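Local coordinates for putative cytoplasmic protein (Salmonella enterica subsp. enterica serovar Typhimurium, PDB 4IQN) that is of unknown function but belongs to the uncharacterised DUF5066 family and is probably cytoplasmic, at residues I128-D133 against V167-N172; I151-R156 against L161-L166; Y61-L66 against T76-I81; I140-A145 against E200-A205; V18-V23 against N68-V73. All coordinates share one frame; numbering follows the deposited sequence.

Contact 1 of 5, residues I128-D133 against V167-N172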
# COMPACT_ATOMS: atom_id res chain seq x y z
N ILE A 128 -2.57 1.85 1.84
CA ILE A 128 -3.73 0.94 1.96
C ILE A 128 -4.21 0.99 3.42
O ILE A 128 -3.39 0.96 4.34
CB ILE A 128 -3.33 -0.50 1.61
CG1 ILE A 128 -2.94 -0.61 0.14
CG2 ILE A 128 -4.43 -1.54 1.97
CD1 ILE A 128 -4.06 -0.42 -0.86
N ASP A 129 -5.52 1.07 3.61
CA ASP A 129 -6.09 1.16 4.94
C ASP A 129 -6.14 -0.25 5.51
O ASP A 129 -6.55 -1.17 4.84
CB ASP A 129 -7.46 1.79 4.87
CG ASP A 129 -7.41 3.20 4.26
OD1 ASP A 129 -6.89 4.11 4.96
OD2 ASP A 129 -7.82 3.37 3.08
N HIS A 130 -5.67 -0.40 6.74
CA HIS A 130 -5.39 -1.71 7.32
C HIS A 130 -6.32 -1.98 8.49
O HIS A 130 -7.00 -1.08 8.98
CB HIS A 130 -3.93 -1.76 7.76
CG HIS A 130 -3.48 -3.10 8.23
ND1 HIS A 130 -3.80 -4.27 7.58
CD2 HIS A 130 -2.74 -3.47 9.31
CE1 HIS A 130 -3.27 -5.30 8.22
NE2 HIS A 130 -2.63 -4.83 9.29
N VAL A 131 -6.39 -3.24 8.87
CA VAL A 131 -7.32 -3.69 9.90
C VAL A 131 -6.68 -3.68 11.28
O VAL A 131 -7.38 -3.86 12.28
CB VAL A 131 -7.84 -5.09 9.57
CG1 VAL A 131 -8.62 -5.06 8.26
CG2 VAL A 131 -6.70 -6.12 9.49
N GLY A 132 -5.37 -3.44 11.34
CA GLY A 132 -4.62 -3.34 12.60
C GLY A 132 -3.75 -2.10 12.66
O GLY A 132 -3.94 -1.16 11.89
N ASP A 133 -2.78 -2.11 13.58
CA ASP A 133 -1.91 -0.96 13.87
C ASP A 133 -0.88 -0.71 12.77
O ASP A 133 -0.38 0.41 12.62
CB ASP A 133 -1.14 -1.18 15.18
CG ASP A 133 -2.05 -1.32 16.42
OD1 ASP A 133 -3.05 -0.56 16.55
OD2 ASP A 133 -1.75 -2.18 17.29
N VAL A 167 -3.29 -8.57 -3.94
CA VAL A 167 -4.08 -9.79 -4.08
C VAL A 167 -3.81 -10.74 -2.91
O VAL A 167 -4.74 -11.17 -2.25
CB VAL A 167 -3.83 -10.49 -5.43
CG1 VAL A 167 -4.60 -11.80 -5.55
CG2 VAL A 167 -4.23 -9.57 -6.60
N GLU A 168 -2.55 -11.02 -2.64
CA GLU A 168 -2.20 -11.87 -1.51
C GLU A 168 -2.67 -11.25 -0.18
O GLU A 168 -3.24 -11.94 0.67
CB GLU A 168 -0.70 -12.13 -1.47
CG GLU A 168 -0.26 -12.97 -0.27
CD GLU A 168 1.17 -13.42 -0.27
OE1 GLU A 168 1.99 -12.95 -1.09
OE2 GLU A 168 1.51 -14.29 0.59
N TYR A 169 -2.45 -9.95 -0.02
CA TYR A 169 -2.88 -9.25 1.17
C TYR A 169 -4.38 -9.45 1.40
O TYR A 169 -4.82 -9.82 2.50
CB TYR A 169 -2.50 -7.75 1.09
CG TYR A 169 -3.12 -6.91 2.17
CD1 TYR A 169 -2.57 -6.84 3.45
CD2 TYR A 169 -4.30 -6.20 1.94
CE1 TYR A 169 -3.15 -6.10 4.45
CE2 TYR A 169 -4.89 -5.43 2.92
CZ TYR A 169 -4.33 -5.37 4.19
OH TYR A 169 -4.92 -4.63 5.19
N LEU A 170 -5.19 -9.22 0.37
CA LEU A 170 -6.63 -9.31 0.53
C LEU A 170 -7.14 -10.74 0.77
O LEU A 170 -8.07 -10.93 1.56
CB LEU A 170 -7.36 -8.66 -0.65
CG LEU A 170 -7.27 -7.15 -0.63
CD1 LEU A 170 -7.96 -6.64 -1.90
CD2 LEU A 170 -7.91 -6.52 0.60
N TYR A 171 -6.55 -11.73 0.10
CA TYR A 171 -6.95 -13.12 0.36
C TYR A 171 -6.76 -13.43 1.83
O TYR A 171 -7.59 -14.12 2.46
CB TYR A 171 -6.15 -14.10 -0.51
CG TYR A 171 -6.81 -14.46 -1.82
CD1 TYR A 171 -7.87 -15.37 -1.88
CD2 TYR A 171 -6.41 -13.87 -3.00
CE1 TYR A 171 -8.48 -15.68 -3.08
CE2 TYR A 171 -7.02 -14.20 -4.21
CZ TYR A 171 -8.06 -15.09 -4.25
OH TYR A 171 -8.68 -15.42 -5.46
N ASN A 172 -5.66 -12.92 2.39
CA ASN A 172 -5.40 -13.15 3.81
C ASN A 172 -6.43 -12.41 4.69
O ASN A 172 -6.98 -13.00 5.62
CB ASN A 172 -3.96 -12.83 4.16
CG ASN A 172 -2.99 -13.93 3.75
OD1 ASN A 172 -2.47 -13.98 2.63
ND2 ASN A 172 -2.77 -14.82 4.64
O HOH W 1 -7.60 -3.76 5.04
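Tyr169 meets the loop that leaves strand 124-128, and it carries this contact from the side of helix 166-174. One turn of that helix is closed by Tyr171 N bonding to Val167 O, and Val167 itself faces helix 8-18. The tyrosine lies on the face turned to the loop: CG stands anti to the backbone N (chi1 169°), which sends the ring out toward Ile128 and His130. There Tyr169 OH meets His130 ND1 at 2.7 Å, in the plane of both rings and nearly straight (166°), while the rings stay rim to rim with planes 48° apart. A water lies 2.8 Å from Tyr169 OH and donates to Asp129 O. Behind the hydroxyl, Tyr169 CE2 packs on Ile128 CG2 at 4.0 Å, the two side chains running alongside in opposite senses. Further along, Leu170 turns to Leu58 and Tyr171 to helix 8-18. The phenol oxygen is thus held by two polar partners, His130 ND1 and the water, and in the first bond either His130 or Tyr169 could be the donor.

Contact 2 of 5, residues I151-R156 against L161-L166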
# COMPACT_ATOMS: atom_id res chain seq x y z
N ILE A 151 3.66 -5.40 -1.74
CA ILE A 151 3.18 -4.72 -0.56
C ILE A 151 4.35 -4.49 0.40
O ILE A 151 5.22 -5.37 0.55
CB ILE A 151 2.11 -5.58 0.13
CG1 ILE A 151 0.88 -5.67 -0.79
CG2 ILE A 151 1.74 -5.04 1.52
CD1 ILE A 151 0.10 -4.36 -0.88
N ALA A 152 4.38 -3.32 1.01
CA ALA A 152 5.30 -3.01 2.10
C ALA A 152 4.50 -2.81 3.37
O ALA A 152 3.34 -2.35 3.32
CB ALA A 152 6.11 -1.79 1.79
N ARG A 153 5.13 -3.13 4.51
CA ARG A 153 4.56 -2.92 5.81
C ARG A 153 5.46 -2.04 6.67
O ARG A 153 6.69 -2.06 6.51
CB ARG A 153 4.33 -4.28 6.54
CG ARG A 153 3.18 -5.06 5.99
CD ARG A 153 3.06 -6.42 6.63
NE ARG A 153 1.87 -7.13 6.22
CZ ARG A 153 0.72 -7.18 6.90
NH1 ARG A 153 0.58 -6.60 8.08
NH2 ARG A 153 -0.28 -7.88 6.43
N MSE A 154 4.86 -1.28 7.57
CA MSE A 154 5.60 -0.49 8.55
C MSE A 154 4.99 -0.64 9.91
O MSE A 154 3.79 -0.46 10.11
CB MSE A 154 5.74 0.95 8.09
CG MSE A 154 6.39 1.84 9.14
SE MSE A 154 6.58 3.58 8.34
CE MSE A 154 8.13 4.15 9.38
N GLU A 155 5.81 -0.94 10.89
CA GLU A 155 5.37 -1.04 12.27
C GLU A 155 6.40 -0.37 13.13
O GLU A 155 7.58 -0.68 13.02
CB GLU A 155 5.24 -2.49 12.70
CG GLU A 155 4.53 -2.59 14.05
CD GLU A 155 4.60 -3.98 14.60
OE1 GLU A 155 5.73 -4.45 14.95
OE2 GLU A 155 3.51 -4.58 14.68
N ARG A 156 5.95 0.53 13.98
CA ARG A 156 6.83 1.43 14.72
C ARG A 156 7.92 1.96 13.78
O ARG A 156 7.62 2.62 12.80
CB ARG A 156 7.35 0.76 15.99
CG ARG A 156 6.21 0.49 16.98
CD ARG A 156 6.32 -0.91 17.53
NE ARG A 156 7.59 -1.09 18.22
CZ ARG A 156 8.10 -2.28 18.57
NH1 ARG A 156 9.25 -2.33 19.23
NH2 ARG A 156 7.46 -3.41 18.27
N LEU A 161 9.37 -5.15 2.91
CA LEU A 161 8.55 -5.78 1.87
C LEU A 161 7.92 -7.05 2.44
O LEU A 161 8.60 -7.88 3.06
CB LEU A 161 9.32 -6.14 0.64
CG LEU A 161 9.35 -5.23 -0.55
CD1 LEU A 161 9.51 -6.16 -1.74
CD2 LEU A 161 8.21 -4.26 -0.75
N ALA A 162 6.64 -7.16 2.22
CA ALA A 162 5.84 -8.19 2.83
C ALA A 162 5.11 -9.06 1.76
O ALA A 162 5.79 -9.79 1.00
CB ALA A 162 4.94 -7.55 3.86
N GLU A 163 3.78 -9.00 1.66
CA GLU A 163 3.04 -9.76 0.68
C GLU A 163 3.50 -9.48 -0.77
O GLU A 163 4.02 -8.38 -1.08
CB GLU A 163 1.55 -9.51 0.82
CG GLU A 163 0.87 -10.04 2.07
CD GLU A 163 0.93 -9.15 3.31
OE1 GLU A 163 1.68 -8.16 3.38
OE2 GLU A 163 0.17 -9.46 4.28
N SER A 164 3.30 -10.49 -1.61
CA SER A 164 3.70 -10.46 -3.01
C SER A 164 2.92 -9.34 -3.73
O SER A 164 3.48 -8.72 -4.63
CB SER A 164 3.43 -11.77 -3.72
OG SER A 164 2.07 -12.16 -3.69
N SER A 165 1.69 -9.08 -3.30
CA SER A 165 0.81 -8.09 -3.88
C SER A 165 -0.39 -7.82 -3.02
O SER A 165 -0.65 -8.55 -2.04
CB SER A 165 0.30 -8.60 -5.22
OG SER A 165 -0.63 -9.67 -5.08
N LEU A 166 -1.18 -6.81 -3.42
CA LEU A 166 -2.47 -6.54 -2.82
C LEU A 166 -3.43 -7.76 -2.91
O LEU A 166 -4.28 -7.94 -2.02
CB LEU A 166 -3.11 -5.30 -3.49
CG LEU A 166 -4.38 -4.75 -2.83
CD1 LEU A 166 -4.12 -4.38 -1.38
CD2 LEU A 166 -4.91 -3.56 -3.62
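Ile151 sits in the close-packed end of this contact, wedged against the backbone that runs from Glu163 into helix 166-174. Its CG1 lies 3.3 Å from Ser165 C, and CD1 reaches Leu166 CB at 4.2 Å. CG1 stands beside the backbone N (chi1 -66°), which turns this branch to Ser165 and Leu166 and leaves CG2 next to the Glu163 carboxylate. Two backbone bonds clamp the same residue: Ala162 N to Ile151 O at 2.8 Å and Ile151 N to Glu163 O at 3.1 Å. Toward the partly exposed side the packing gives way to a charged pair. Arg153 runs extended from CG to NE, its CD brushing Ala162 CB at 3.5 Å, and grips Glu163 side-on. Arg153 NE bonds Glu163 OE1 at 3.0 Å and NH2 bonds OE2 at 2.7 Å, each oxygen using its syn lone pair, with the two planes only 27° apart. Gln134 takes Arg153 NH1, which further fixes the guanidinium. Ala152 and Leu161 form an antiparallel non-hydrogen-bonded pair. This is the open end of a beta hairpin, strands 151-155 and 158-161, at the edge of a four-stranded antiparallel sheet, where the chain leaves the last strand and turns into a helix weakly N-capped by Ser165 OG.

Contact 3 of 5, residues Y61-L66 against T76-I81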
# COMPACT_ATOMS: atom_id res chain seq x y z
N TYR A 61 -15.40 -1.90 -8.70
CA TYR A 61 -16.47 -2.60 -8.01
C TYR A 61 -17.12 -1.66 -6.99
O TYR A 61 -18.34 -1.42 -7.02
CB TYR A 61 -15.97 -3.93 -7.39
CG TYR A 61 -16.92 -4.39 -6.31
CD1 TYR A 61 -18.26 -4.58 -6.60
CD2 TYR A 61 -16.49 -4.57 -5.00
CE1 TYR A 61 -19.16 -4.93 -5.61
CE2 TYR A 61 -17.38 -4.92 -4.00
CZ TYR A 61 -18.71 -5.11 -4.33
OH TYR A 61 -19.61 -5.45 -3.38
N ASP A 62 -16.32 -1.08 -6.11
CA ASP A 62 -16.83 -0.23 -5.06
C ASP A 62 -15.68 0.56 -4.45
O ASP A 62 -14.87 0.01 -3.68
CB ASP A 62 -17.52 -1.10 -4.02
CG ASP A 62 -18.11 -0.32 -2.86
OD1 ASP A 62 -18.12 0.95 -2.89
OD2 ASP A 62 -18.56 -1.00 -1.90
N ARG A 63 -15.65 1.86 -4.74
CA ARG A 63 -14.57 2.70 -4.24
C ARG A 63 -14.65 2.87 -2.73
O ARG A 63 -13.70 3.38 -2.12
CB ARG A 63 -14.57 4.05 -4.95
CG ARG A 63 -15.50 5.05 -4.36
CD ARG A 63 -15.64 6.29 -5.24
NE ARG A 63 -16.39 6.00 -6.45
CZ ARG A 63 -16.62 6.91 -7.39
NH1 ARG A 63 -16.16 8.15 -7.23
NH2 ARG A 63 -17.31 6.60 -8.46
N ASP A 64 -15.78 2.45 -2.15
CA ASP A 64 -16.06 2.62 -0.72
C ASP A 64 -16.21 1.26 0.01
O ASP A 64 -16.81 1.18 1.09
CB ASP A 64 -17.32 3.48 -0.55
CG ASP A 64 -17.12 4.93 -0.98
OD1 ASP A 64 -16.01 5.47 -0.77
OD2 ASP A 64 -18.09 5.55 -1.52
N LEU A 65 -15.64 0.21 -0.56
CA LEU A 65 -15.77 -1.14 0.01
C LEU A 65 -15.23 -1.19 1.43
O LEU A 65 -14.34 -0.43 1.80
CB LEU A 65 -15.11 -2.18 -0.89
CG LEU A 65 -13.61 -2.16 -0.98
CD1 LEU A 65 -13.00 -3.08 0.08
CD2 LEU A 65 -13.16 -2.61 -2.36
N LEU A 66 -15.84 -2.07 2.21
CA LEU A 66 -15.49 -2.34 3.59
C LEU A 66 -15.28 -3.85 3.70
O LEU A 66 -16.13 -4.62 3.26
CB LEU A 66 -16.63 -1.90 4.53
CG LEU A 66 -16.87 -0.40 4.68
CD1 LEU A 66 -18.11 -0.04 5.49
CD2 LEU A 66 -15.64 0.23 5.32
N THR A 76 -8.02 5.99 1.84
CA THR A 76 -7.01 7.02 1.95
C THR A 76 -6.40 7.40 0.59
O THR A 76 -6.11 8.60 0.32
CB THR A 76 -5.90 6.56 2.91
OG1 THR A 76 -6.45 6.40 4.24
CG2 THR A 76 -4.75 7.54 2.96
N LEU A 77 -6.19 6.41 -0.26
CA LEU A 77 -5.47 6.64 -1.51
C LEU A 77 -6.25 7.59 -2.41
O LEU A 77 -5.66 8.29 -3.27
CB LEU A 77 -5.19 5.33 -2.23
CG LEU A 77 -6.36 4.52 -2.77
CD1 LEU A 77 -6.77 4.96 -4.19
CD2 LEU A 77 -6.01 3.02 -2.72
N GLN A 78 -7.56 7.64 -2.22
CA GLN A 78 -8.40 8.52 -3.08
C GLN A 78 -8.17 10.02 -2.79
O GLN A 78 -8.47 10.87 -3.61
CB GLN A 78 -9.88 8.11 -2.99
CG GLN A 78 -10.06 6.66 -3.43
CD GLN A 78 -11.45 6.14 -3.36
OE1 GLN A 78 -12.37 6.70 -3.95
NE2 GLN A 78 -11.63 5.02 -2.68
N LYS A 79 -7.63 10.32 -1.61
CA LYS A 79 -7.25 11.65 -1.24
C LYS A 79 -6.04 12.13 -2.06
O LYS A 79 -5.75 13.33 -2.06
CB LYS A 79 -6.94 11.72 0.27
CG LYS A 79 -8.17 11.62 1.20
CD LYS A 79 -7.74 11.49 2.68
CE LYS A 79 -8.92 11.11 3.58
NZ LYS A 79 -8.74 11.58 4.98
N SER A 80 -5.36 11.21 -2.76
CA SER A 80 -4.12 11.54 -3.50
C SER A 80 -4.33 11.72 -5.01
O SER A 80 -3.39 12.02 -5.72
CB SER A 80 -3.04 10.46 -3.25
OG SER A 80 -2.50 10.58 -1.96
N ILE A 81 -5.55 11.53 -5.47
CA ILE A 81 -5.87 11.54 -6.89
C ILE A 81 -6.10 12.99 -7.31
O ILE A 81 -6.97 13.64 -6.77
CB ILE A 81 -7.15 10.72 -7.19
CG1 ILE A 81 -6.95 9.24 -6.81
CG2 ILE A 81 -7.49 10.81 -8.67
CD1 ILE A 81 -8.14 8.36 -7.11
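A type I beta turn from Asp62 to Leu65, begun by an Asx turn at Asp62, offers a carbonyl to the side chain of Gln78. Gln78 NE2 donates to Arg63 O at 2.7 Å, with an N-H...O angle of 154°. The acceptor lies in the amide plane, and the nitrogen stands close to the plane of the carbonyl. The glutamine reaches across because its chain is extended beyond CG. The amide oxygen lies against the aliphatic part of the arginine: Gln78 OE1 is 3.5 Å from Arg63 CD and 3.6 Å from Arg63 CB. The two side chains cross at about a right angle, and the guanidinium plane is turned 48° from the amide. Arg63 CG sits between its backbone N and carbonyl carbon (chi1 84°), and the chain then bends at chi3, carrying the guanidinium away from Gln78 to the carbonyls of Thr25 and Pro26. The turn has its own internal ties. Asp62 OD1 takes Asp64 N at 2.9 Å from above the carboxylate plane, and Leu65 N bonds Asp62 O at 3.2 Å. Gln78 NE2 also donates to Ile74 O, giving this amide nitrogen two acceptors. The contact lies at the surface, joining two parts of the long connection between strands 48-49 and 86-87; Leu77 faces strand 124-128, Ser80 and Ile81 face strand 86-87, and Tyr61 packs on helix 8-18.

Contact 4 of 5, residues I140-A145 against E200-A205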
# COMPACT_ATOMS: atom_id res chain seq x y z
N ILE A 140 5.54 1.09 -5.27
CA ILE A 140 5.45 1.31 -6.70
C ILE A 140 6.84 1.24 -7.37
O ILE A 140 7.50 2.24 -7.56
CB ILE A 140 4.79 2.65 -7.00
CG1 ILE A 140 3.46 2.80 -6.28
CG2 ILE A 140 4.61 2.85 -8.52
CD1 ILE A 140 2.39 1.75 -6.59
N THR A 141 7.27 0.02 -7.68
CA THR A 141 8.54 -0.23 -8.32
C THR A 141 8.23 -0.75 -9.70
O THR A 141 8.05 0.05 -10.62
CB THR A 141 9.39 -1.21 -7.51
OG1 THR A 141 8.58 -2.31 -7.14
CG2 THR A 141 9.89 -0.55 -6.25
N GLU A 142 8.09 -2.05 -9.86
CA GLU A 142 7.87 -2.65 -11.18
C GLU A 142 6.73 -3.64 -11.00
O GLU A 142 6.65 -4.30 -9.96
CB GLU A 142 9.12 -3.38 -11.70
CG GLU A 142 10.37 -2.53 -11.87
CD GLU A 142 10.22 -1.43 -12.94
OE1 GLU A 142 9.41 -1.64 -13.89
OE2 GLU A 142 10.89 -0.36 -12.86
N ARG A 143 5.85 -3.70 -11.99
CA ARG A 143 4.79 -4.71 -11.98
C ARG A 143 5.30 -6.09 -12.39
O ARG A 143 6.21 -6.24 -13.19
CB ARG A 143 3.65 -4.28 -12.88
CG ARG A 143 3.06 -2.96 -12.43
CD ARG A 143 1.66 -2.70 -12.96
NE ARG A 143 1.57 -2.86 -14.39
CZ ARG A 143 0.42 -3.01 -15.05
NH1 ARG A 143 -0.78 -3.01 -14.42
NH2 ARG A 143 0.47 -3.17 -16.36
N ASP A 144 4.69 -7.11 -11.81
CA ASP A 144 5.03 -8.46 -12.07
C ASP A 144 4.18 -9.04 -13.19
O ASP A 144 3.48 -8.31 -13.88
CB ASP A 144 4.88 -9.28 -10.76
CG ASP A 144 3.45 -9.39 -10.27
OD1 ASP A 144 2.45 -9.12 -11.04
OD2 ASP A 144 3.32 -9.75 -9.09
N ALA A 145 4.26 -10.35 -13.40
CA ALA A 145 3.56 -11.02 -14.50
C ALA A 145 2.05 -10.88 -14.44
O ALA A 145 1.40 -11.02 -15.46
CB ALA A 145 3.93 -12.50 -14.55
N GLU A 200 12.01 -9.00 -3.64
CA GLU A 200 13.05 -8.60 -2.72
C GLU A 200 14.41 -8.46 -3.39
O GLU A 200 15.17 -7.51 -3.08
CB GLU A 200 13.08 -9.57 -1.54
CG GLU A 200 11.83 -9.36 -0.65
CD GLU A 200 11.64 -10.46 0.40
OE1 GLU A 200 12.68 -10.85 0.98
OE2 GLU A 200 10.47 -10.92 0.62
N GLN A 201 14.72 -9.36 -4.31
CA GLN A 201 15.97 -9.26 -5.05
C GLN A 201 15.94 -7.99 -5.89
O GLN A 201 16.87 -7.18 -5.83
CB GLN A 201 16.18 -10.47 -5.94
CG GLN A 201 17.58 -10.56 -6.51
CD GLN A 201 17.91 -11.92 -7.09
OE1 GLN A 201 17.22 -12.91 -6.84
NE2 GLN A 201 18.99 -11.99 -7.86
N ARG A 202 14.85 -7.80 -6.61
CA ARG A 202 14.73 -6.71 -7.56
C ARG A 202 14.78 -5.34 -6.88
O ARG A 202 15.42 -4.44 -7.38
CB ARG A 202 13.41 -6.87 -8.35
CG ARG A 202 13.16 -5.77 -9.41
CD ARG A 202 11.75 -5.80 -9.93
NE ARG A 202 10.83 -5.48 -8.83
CZ ARG A 202 9.61 -5.99 -8.63
NH1 ARG A 202 9.04 -6.86 -9.47
NH2 ARG A 202 8.94 -5.64 -7.55
N ASP A 203 14.11 -5.21 -5.73
CA ASP A 203 13.92 -3.93 -5.06
C ASP A 203 14.82 -3.72 -3.83
O ASP A 203 14.66 -2.74 -3.10
CB ASP A 203 12.45 -3.77 -4.65
CG ASP A 203 11.48 -3.76 -5.84
OD1 ASP A 203 11.93 -3.61 -7.01
OD2 ASP A 203 10.25 -3.91 -5.61
N ALA A 204 15.77 -4.62 -3.61
CA ALA A 204 16.61 -4.60 -2.40
C ALA A 204 17.36 -3.28 -2.20
O ALA A 204 17.47 -2.79 -1.06
CB ALA A 204 17.60 -5.75 -2.43
N ALA A 205 17.84 -2.69 -3.29
CA ALA A 205 18.66 -1.49 -3.18
C ALA A 205 17.80 -0.30 -2.77
O ALA A 205 18.27 0.61 -2.11
CB ALA A 205 19.41 -1.23 -4.47
O HOH W 2 6.31 -6.61 -8.37
O HOH W 3 8.89 -7.32 -12.35
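Thr141 OG1 donates to Asp203 OD2 at 2.8 Å, the direct bond between the loop after strand 135-140 and helix 190-207. It comes from above the carboxylate plane; Thr141 CG2 touches the same oxygen at 3.4 Å. From the opposite face of the plane Arg202 NH2 reaches Asp203 OD2 at 2.9 Å, almost straight (175°), while Arg202 NE holds Asp203 OD1 at 2.8 Å. The bend of the arginine chain at chi3 (65°) turns the guanidinium back for this side-on grip between neighbouring residues on the helix. One guanidinium face is overlain by Glu142, whose CB lies 3.7 Å above the plane near the rim, with its carbonyl O over the face as well. Farther out, two waters extend the link: one accepts from Arg202 NH2 and lies within bonding distance of Glu142 O, the other accepts from Arg202 NH1 and donates to Arg143 O. Pro150 packs on both Thr141 and Arg202. With both oxygens of the buried Asp203 bonded and an arginine beside it, the carboxylate is probably kept ionised.

Contact 5 of 5, residues V18-V23 against N68-V73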
# COMPACT_ATOMS: atom_id res chain seq x y z
N VAL A 18 -18.05 -10.41 0.93
CA VAL A 18 -17.87 -9.93 2.32
C VAL A 18 -18.17 -8.43 2.53
O VAL A 18 -18.25 -7.97 3.67
CB VAL A 18 -16.42 -10.18 2.84
CG1 VAL A 18 -16.05 -11.66 2.79
CG2 VAL A 18 -15.40 -9.36 2.06
N ASN A 19 -18.32 -7.68 1.45
CA ASN A 19 -18.39 -6.22 1.52
C ASN A 19 -19.47 -5.76 2.49
O ASN A 19 -20.63 -6.13 2.37
CB ASN A 19 -18.65 -5.65 0.14
CG ASN A 19 -18.55 -4.13 0.07
OD1 ASN A 19 -18.18 -3.44 1.02
ND2 ASN A 19 -18.87 -3.62 -1.09
N ARG A 20 -19.08 -4.95 3.45
CA ARG A 20 -19.98 -4.47 4.48
C ARG A 20 -20.56 -3.09 4.12
O ARG A 20 -21.42 -2.58 4.83
CB ARG A 20 -19.23 -4.43 5.81
CG ARG A 20 -18.87 -5.80 6.38
CD ARG A 20 -20.07 -6.48 6.95
NE ARG A 20 -20.72 -5.61 7.92
CZ ARG A 20 -20.47 -5.58 9.23
NH1 ARG A 20 -19.58 -6.40 9.77
NH2 ARG A 20 -21.13 -4.72 10.00
N ASN A 21 -20.08 -2.51 3.03
CA ASN A 21 -20.57 -1.23 2.57
C ASN A 21 -21.92 -1.39 1.92
O ASN A 21 -22.06 -2.08 0.92
CB ASN A 21 -19.64 -0.61 1.52
CG ASN A 21 -20.16 0.70 1.00
OD1 ASN A 21 -20.88 1.42 1.69
ND2 ASN A 21 -19.80 1.02 -0.21
N LYS A 22 -22.90 -0.70 2.49
CA LYS A 22 -24.28 -0.80 2.06
C LYS A 22 -24.56 0.10 0.84
O LYS A 22 -25.62 -0.01 0.22
CB LYS A 22 -25.22 -0.40 3.21
CG LYS A 22 -25.00 -1.12 4.53
CD LYS A 22 -25.35 -2.61 4.45
CE LYS A 22 -25.67 -3.18 5.83
NZ LYS A 22 -26.70 -2.35 6.51
N VAL A 23 -23.63 1.00 0.50
CA VAL A 23 -23.82 1.88 -0.68
C VAL A 23 -22.65 1.75 -1.67
O VAL A 23 -21.77 2.64 -1.73
CB VAL A 23 -24.03 3.36 -0.31
CG1 VAL A 23 -24.52 4.11 -1.54
CG2 VAL A 23 -25.08 3.53 0.78
N ASN A 68 -14.55 -7.67 5.45
CA ASN A 68 -15.14 -8.48 6.53
C ASN A 68 -14.86 -7.95 7.94
O ASN A 68 -15.56 -8.32 8.89
CB ASN A 68 -14.72 -9.96 6.42
CG ASN A 68 -13.21 -10.15 6.22
OD1 ASN A 68 -12.66 -9.63 5.29
ND2 ASN A 68 -12.57 -10.94 7.07
N TYR A 69 -13.84 -7.11 8.09
CA TYR A 69 -13.56 -6.40 9.34
C TYR A 69 -14.39 -5.13 9.54
O TYR A 69 -14.24 -4.45 10.55
CB TYR A 69 -12.07 -6.02 9.39
CG TYR A 69 -11.14 -7.16 9.70
CD1 TYR A 69 -10.73 -8.04 8.69
CD2 TYR A 69 -10.65 -7.36 11.00
CE1 TYR A 69 -9.87 -9.08 8.97
CE2 TYR A 69 -9.78 -8.39 11.27
CZ TYR A 69 -9.40 -9.23 10.25
OH TYR A 69 -8.54 -10.25 10.49
N ASN A 70 -15.27 -4.83 8.59
CA ASN A 70 -16.05 -3.61 8.56
C ASN A 70 -15.17 -2.36 8.58
O ASN A 70 -15.49 -1.39 9.25
CB ASN A 70 -17.05 -3.59 9.72
CG ASN A 70 -18.17 -2.64 9.49
OD1 ASN A 70 -18.55 -2.36 8.34
ND2 ASN A 70 -18.71 -2.10 10.57
N MSE A 71 -14.06 -2.41 7.84
CA MSE A 71 -13.10 -1.30 7.77
C MSE A 71 -12.67 -1.13 6.34
O MSE A 71 -12.64 -2.11 5.58
CB MSE A 71 -11.88 -1.60 8.65
CG MSE A 71 -12.28 -1.96 10.07
SE MSE A 71 -10.73 -2.31 11.21
CE MSE A 71 -9.79 -0.61 10.97
N PRO A 72 -12.33 0.09 5.94
CA PRO A 72 -11.98 0.35 4.55
C PRO A 72 -10.64 -0.24 4.12
O PRO A 72 -9.88 -0.71 4.97
CB PRO A 72 -11.96 1.88 4.47
CG PRO A 72 -11.65 2.34 5.85
CD PRO A 72 -12.30 1.33 6.75
N VAL A 73 -10.37 -0.23 2.82
CA VAL A 73 -9.11 -0.72 2.25
C VAL A 73 -8.45 0.32 1.35
O VAL A 73 -7.21 0.51 1.36
CB VAL A 73 -9.37 -1.96 1.41
CG1 VAL A 73 -8.08 -2.48 0.78
CG2 VAL A 73 -10.06 -3.04 2.23
O HOH W 4 -18.18 -8.63 8.50
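The backbones of Val18-Val23 and Asn68-Val73 run side by side where the chain leaves helix 8-18, CA atoms 5.2 Å apart at Val18 and Asn68 and 5.7 Å apart at Arg20 and Asn70, without a direct hydrogen bond between them. At the first pair Val18 CB meets Asn68 CB at 4.0 Å, and Asn68 ND2 is held by Ile173 O at the end of helix 166-174. At the second, Arg20 folds over Asn70. Bends at chi2 (-75°) and chi3 bring the guanidinium back above the amide; the planes are 8° apart and stacked, with Asn70 CG 3.6 Å above the guanidinium plane and toward its rim. Asn70 OD1 rests against Arg20 CB at 3.3 Å. Arg20 NH1 gives a hydrogen to a water at 2.9 Å, lying in the guanidinium plane, which donates to Asn68 O at 2.7 Å. Stacking thus keeps the guanidinium edge available for bonding, and the water supplies a polar link between the loops, while Asn68 N is buried without a partner.

Along the chain contacts 5 and 3 come first, segments alternating, and close before contacts 1, 4 and 2 open in turn. Contact 2 is nested within the loops closed by contacts 1 and 4, which cross. The four-stranded antiparallel sheet links these three: loops at the two ends of strand 135-140 tie contacts 1 and 4 to helices 166-174 and 190-207. Contacts 1 and 2 touch, centres about 9 Å apart. Contacts 3 and 5, centres about 12 Å apart, meet through Asp62 with Asn19 and Asn21; Val73 of contact 5 bonds Asp129 of contact 1. Contact 4 lies across the chain's centre from both, about 30 Å centre to centre from contact 5; contacts 1 and 2 bridge them.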